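Local coordinates for quinonprotein alcohol dehydrogenase-like protein (Bacteroides thetaiotaomicron VPI-5482, PDB 4R5O) that is of unknown function but binds calcium ions and combines an immunoglobulin-like beta-sandwich domain with a seven-bladed beta-propeller of the YVTN repeat family, at residues G202-R206 against V216-N220; V281-D285 against S334-I340. All blocks are in the same frame, centred on the assembly; numbering follows the deposited sequence.

Overall arrangement
Both contacts lie in the propeller and illustrate two levels at which such a fold is held together. Contact 1 pairs the last two strands of one four-stranded blade; contact 2 joins the start of a later blade to the first hairpin of the blade that follows it. They occur in series along the chain, centres 32 Å apart and nearest atoms about 19 Å apart. Neither binds calcium itself. Side chain to side chain, Ile-205 is about 11 Å from Asp-252, a calcium ligand whose ion is not bound to this chain in the model, and Asn-338 about 9 Å from the calcium ligand Asp-356 and about 12 Å from a bound ion.

Contact 1: G202-R206 against V216-N220; sequences GDGIR and VRIKN
A classic beta bulge interrupts the antiparallel hairpin of strands 204-209 and 215-220, the last two of a propeller blade. The strand segments run at 172°, with axes 4.5 Å apart. Gly-204 faces Asn-220 in a non-hydrogen-bonded pair (CA-CA 4.5 Å), and Ile-205 faces Lys-219 in a hydrogen-bonded one (CA-CA 4.8 Å). The register then slips by one, so Arg-206 and Arg-217 form a non-hydrogen-bonded pair (CA-CA 4.3 Å), with Ile-218 the extra residue. Its phi/psi of -80/-54 lets Ile-218 N (2.8 Å) and Lys-219 N (3.1 Å) converge on Ile-205 O, while Ile-205 N donates to Lys-219 O at 2.8 Å. Gly-204, at phi/psi 131/-138, lies so close to the partner strand that a CB would collide with Lys-219 O, and at these angles also jam against Asp-203 O; instead Gly-204 CA makes a 3.2 Å CA-H...O contact to Lys-219 O.

On one face, Ile-205 CD1 lies 3.9 Å from Lys-219 CD, both side chains touching Tyr-251 of the next blade. The other carries a charge network. Asp-203 (chi1 p) accepts hydrogen bonds from Arg-206 NE at OD1 (3.2 Å) and Arg-206 NH2 at OD2 (2.7 Å), a two-pronged salt bridge. Extended Arg-217 puts NH2 3.4 Å from Asp-203 OD2, a purely electrostatic pairing out of the guanidinium plane, and bonds weakly to Asp-203 O (3.3 Å). The carboxylate is shared by two arginines, whose like charges come within 4.1 Å (Arg-206 NH2 to Arg-217 NE), across a bulged hairpin at a propeller blade's outer edge.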
loop_
_atom_site.group_PDB
_atom_site.type_symbol
_atom_site.label_atom_id
_atom_site.label_comp_id
_atom_site.label_asym_id
_atom_site.label_seq_id
_atom_site.Cartn_x
_atom_site.Cartn_y
_atom_site.Cartn_z
ATOM N N GLY A 202 11.037 16.337 1.432
ATOM C CA GLY A 202 9.912 17.231 1.681
ATOM C C GLY A 202 10.356 18.586 2.199
ATOM O O GLY A 202 9.757 19.608 1.859
ATOM N N ASP A 203 11.442 18.599 3.000
ATOM C CA ASP A 203 12.091 19.775 3.598
ATOM C C ASP A 203 13.594 19.751 3.324
ATOM O O ASP A 203 14.377 20.412 4.014
ATOM C CB ASP A 203 11.820 19.804 5.111
ATOM C CG ASP A 203 12.330 18.629 5.934
ATOM O OD1 ASP A 203 12.934 17.687 5.342
ATOM O OD2 ASP A 203 12.108 18.634 7.166
ATOM N N GLY A 204 13.971 18.994 2.296
ATOM C CA GLY A 204 15.349 18.752 1.877
ATOM C C GLY A 204 15.523 17.259 1.702
ATOM O O GLY A 204 14.613 16.612 1.188
ATOM N N ILE A 205 16.652 16.689 2.155
ATOM C CA ILE A 205 16.928 15.248 2.024
ATOM C C ILE A 205 17.319 14.658 3.377
ATOM O O ILE A 205 18.255 15.133 4.038
ATOM C CB ILE A 205 18.037 14.925 0.970
ATOM C CG1 ILE A 205 17.752 15.610 -0.383
ATOM C CG2 ILE A 205 18.243 13.401 0.827
ATOM C CD1 ILE A 205 18.886 15.627 -1.306
ATOM N N ARG A 206 16.628 13.566 3.739
ATOM C CA ARG A 206 16.889 12.778 4.940
ATOM C C ARG A 206 17.197 11.357 4.572
ATOM O O ARG A 206 16.461 10.782 3.774
ATOM C CB ARG A 206 15.701 12.803 5.909
ATOM C CG ARG A 206 15.284 14.162 6.361
ATOM C CD ARG A 206 13.889 14.039 6.886
ATOM N NE ARG A 206 13.365 15.309 7.379
ATOM C CZ ARG A 206 13.440 15.694 8.647
ATOM N NH1 ARG A 206 14.037 14.917 9.555
ATOM N NH2 ARG A 206 12.928 16.858 9.022
ATOM N N VAL A 216 18.819 10.956 9.229
ATOM C CA VAL A 216 19.845 12.009 9.242
ATOM C C VAL A 216 19.410 13.017 8.223
ATOM O O VAL A 216 19.134 12.645 7.083
ATOM C CB VAL A 216 21.291 11.476 8.989
ATOM C CG1 VAL A 216 22.305 12.611 8.927
ATOM C CG2 VAL A 216 21.710 10.436 10.031
ATOM N N ARG A 217 19.319 14.279 8.627
ATOM C CA ARG A 217 18.947 15.368 7.739
ATOM C C ARG A 217 20.227 15.857 7.041
ATOM O O ARG A 217 21.021 16.581 7.630
ATOM C CB ARG A 217 18.226 16.459 8.548
ATOM C CG ARG A 217 17.488 17.455 7.717
ATOM C CD ARG A 217 16.605 18.347 8.555
ATOM N NE ARG A 217 15.900 19.288 7.684
ATOM C CZ ARG A 217 15.087 20.239 8.114
ATOM N NH1 ARG A 217 14.881 20.407 9.414
ATOM N NH2 ARG A 217 14.489 21.047 7.251
ATOM N N ILE A 218 20.440 15.391 5.802
ATOM C CA ILE A 218 21.636 15.668 4.997
ATOM C C ILE A 218 21.548 17.049 4.354
ATOM O O ILE A 218 22.442 17.865 4.502
ATOM C CB ILE A 218 21.788 14.577 3.924
ATOM C CG1 ILE A 218 22.003 13.203 4.546
ATOM C CG2 ILE A 218 22.920 14.928 2.975
ATOM C CD1 ILE A 218 21.681 12.116 3.487
ATOM N N LYS A 219 20.483 17.300 3.638
ATOM C CA LYS A 219 20.260 18.572 2.974
ATOM C C LYS A 219 19.005 19.191 3.563
ATOM O O LYS A 219 17.985 18.519 3.752
ATOM C CB LYS A 219 20.164 18.365 1.446
ATOM C CG LYS A 219 20.053 19.648 0.623
ATOM C CD LYS A 219 20.079 19.315 -0.849
ATOM C CE LYS A 219 20.068 20.527 -1.740
ATOM N NZ LYS A 219 20.098 20.149 -3.183
ATOM N N ASN A 220 19.101 20.468 3.886
ATOM C CA ASN A 220 18.001 21.216 4.475
ATOM C C ASN A 220 17.633 22.319 3.491
ATOM O O ASN A 220 18.358 23.297 3.352
ATOM C CB ASN A 220 18.420 21.725 5.863
ATOM C CG ASN A 220 17.359 22.361 6.701
ATOM O OD1 ASN A 220 16.340 22.868 6.212
ATOM N ND2 ASN A 220 17.591 22.350 8.007
#

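Contact 2: V281-D285 against S334-I340; sequences VLAKD and SETENII
Adjacent blades of a beta-propeller meet through the ends and turns of their strands as well as through sheet faces, and here a lysine, an isoleucine and an asparagine account for most of the meeting. Segment 281-285 runs from the short first strand of one blade into a turn; segment 334-340 is the hairpin turn and the start of the returning strand 339-343 of the next. No beta bridge links them, and the nearest CA pair is Lys-284 with Glu-335, at 5.3 Å.

Ile-340 (chi1 m, chi2 t) points toward the other segment, placing Ile-340 CD1 4.0 Å from Val-281 CG2 and 4.3 Å from Ala-283 CB. This small apolar patch is extended by Tyr-289 and Leu-354. Asn-338, at the centre of an inverse gamma turn, swings its amide inward so that Asn-338 OD1 lies 3.6 Å from Lys-284 CD.

The receiving turn is shaped by Ser-334 OG, which accepts from Thr-336 N (3.3 Å, an ST turn) and Glu-337 N (2.9 Å, an ST motif); Ser-334 N donates to Ile-339 O at 3.2 Å. Lys-284 has the most surface covered. With all four chi angles t, the Lys-284 chain stretches across this turn, with Lys-284 CB 3.6 Å from Glu-337 O and Lys-284 CG 3.6 Å from Glu-335 O, until Lys-284 NZ donates a 2.8 Å hydrogen bond to Thr-336 O.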
loop_
_atom_site.group_PDB
_atom_site.type_symbol
_atom_site.label_atom_id
_atom_site.label_comp_id
_atom_site.label_asym_id
_atom_site.label_seq_id
_atom_site.Cartn_x
_atom_site.Cartn_y
_atom_site.Cartn_z
ATOM N N VAL A 281 10.148 5.302 -15.025
ATOM C CA VAL A 281 9.852 3.878 -15.125
ATOM C C VAL A 281 11.036 3.168 -15.791
ATOM O O VAL A 281 11.623 3.680 -16.742
ATOM C CB VAL A 281 8.506 3.569 -15.864
ATOM C CG1 VAL A 281 7.309 4.117 -15.094
ATOM C CG2 VAL A 281 8.486 4.081 -17.304
ATOM N N LEU A 282 11.383 1.991 -15.270
ATOM C CA LEU A 282 12.406 1.137 -15.876
ATOM C C LEU A 282 11.713 0.259 -16.909
ATOM O O LEU A 282 10.843 -0.525 -16.534
ATOM C CB LEU A 282 13.178 0.316 -14.825
ATOM C CG LEU A 282 14.241 -0.648 -15.384
ATOM C CD1 LEU A 282 15.468 0.117 -15.961
ATOM C CD2 LEU A 282 14.672 -1.638 -14.336
ATOM N N ALA A 283 12.019 0.455 -18.205
ATOM C CA ALA A 283 11.378 -0.296 -19.297
ATOM C C ALA A 283 12.136 -1.584 -19.604
ATOM O O ALA A 283 13.215 -1.810 -19.043
ATOM C CB ALA A 283 11.274 0.552 -20.537
ATOM N N LYS A 284 11.548 -2.448 -20.482
ATOM C CA LYS A 284 12.086 -3.783 -20.823
ATOM C C LYS A 284 13.422 -3.664 -21.575
ATOM O O LYS A 284 14.219 -4.594 -21.492
ATOM C CB LYS A 284 11.098 -4.624 -21.641
ATOM C CG LYS A 284 11.458 -6.108 -21.633
ATOM C CD LYS A 284 10.674 -6.897 -22.641
ATOM C CE LYS A 284 11.176 -8.317 -22.682
ATOM N NZ LYS A 284 10.486 -9.104 -23.732
ATOM N N ASP A 285 13.709 -2.522 -22.218
ATOM C CA ASP A 285 14.990 -2.297 -22.891
ATOM C C ASP A 285 16.144 -2.039 -21.870
ATOM O O ASP A 285 17.300 -1.886 -22.279
ATOM C CB ASP A 285 14.879 -1.112 -23.861
ATOM C CG ASP A 285 14.613 0.246 -23.249
ATOM O OD1 ASP A 285 14.326 0.312 -22.040
ATOM O OD2 ASP A 285 14.682 1.237 -23.980
ATOM N N SER A 334 5.959 -2.377 -18.760
ATOM C CA SER A 334 5.878 -3.820 -18.811
ATOM C C SER A 334 7.266 -4.415 -18.650
ATOM O O SER A 334 8.234 -3.869 -19.188
ATOM C CB SER A 334 5.242 -4.263 -20.122
ATOM O OG SER A 334 5.237 -5.676 -20.217
ATOM N N GLU A 335 7.366 -5.523 -17.897
ATOM C CA GLU A 335 8.623 -6.250 -17.679
ATOM C C GLU A 335 8.824 -7.314 -18.741
ATOM O O GLU A 335 9.935 -7.810 -18.904
ATOM C CB GLU A 335 8.646 -6.899 -16.289
ATOM C CG GLU A 335 8.759 -5.921 -15.131
ATOM C CD GLU A 335 8.640 -6.507 -13.730
ATOM O OE1 GLU A 335 8.369 -7.726 -13.585
ATOM O OE2 GLU A 335 8.729 -5.706 -12.770
ATOM N N THR A 336 7.748 -7.655 -19.473
ATOM C CA THR A 336 7.736 -8.729 -20.466
ATOM C C THR A 336 7.556 -8.215 -21.903
ATOM O O THR A 336 7.856 -8.959 -22.838
ATOM C CB THR A 336 6.603 -9.717 -20.137
ATOM O OG1 THR A 336 5.337 -9.049 -20.203
ATOM C CG2 THR A 336 6.773 -10.358 -18.768
ATOM N N GLU A 337 7.071 -6.976 -22.089
ATOM C CA GLU A 337 6.877 -6.396 -23.418
ATOM C C GLU A 337 7.465 -4.987 -23.470
ATOM O O GLU A 337 7.565 -4.329 -22.448
ATOM C CB GLU A 337 5.394 -6.384 -23.820
ATOM C CG GLU A 337 4.854 -7.781 -24.091
ATOM C CD GLU A 337 3.419 -7.960 -24.547
ATOM O OE1 GLU A 337 2.799 -6.990 -25.037
ATOM O OE2 GLU A 337 2.935 -9.111 -24.469
ATOM N N ASN A 338 7.878 -4.539 -24.662
ATOM C CA ASN A 338 8.494 -3.228 -24.926
ATOM C C ASN A 338 7.402 -2.160 -25.003
ATOM O O ASN A 338 7.158 -1.537 -26.054
ATOM C CB ASN A 338 9.309 -3.307 -26.219
ATOM C CG ASN A 338 10.368 -4.377 -26.175
ATOM O OD1 ASN A 338 11.167 -4.473 -25.221
ATOM N ND2 ASN A 338 10.415 -5.175 -27.235
ATOM N N ILE A 339 6.741 -1.964 -23.855
ATOM C CA ILE A 339 5.577 -1.116 -23.683
ATOM C C ILE A 339 5.668 -0.229 -22.426
ATOM O O ILE A 339 6.181 -0.632 -21.375
ATOM C CB ILE A 339 4.346 -2.078 -23.576
ATOM C CG1 ILE A 339 3.971 -2.643 -24.949
ATOM C CG2 ILE A 339 3.116 -1.439 -22.933
ATOM C CD1 ILE A 339 2.923 -3.729 -24.887
ATOM N N ILE A 340 5.098 0.975 -22.558
ATOM C CA ILE A 340 4.845 1.922 -21.482
ATOM C C ILE A 340 3.411 2.428 -21.659
ATOM O O ILE A 340 3.030 2.859 -22.750
ATOM C CB ILE A 340 5.859 3.086 -21.348
ATOM C CG1 ILE A 340 7.302 2.559 -21.229
ATOM C CG2 ILE A 340 5.468 4.005 -20.161
ATOM C CD1 ILE A 340 8.356 3.579 -21.257
#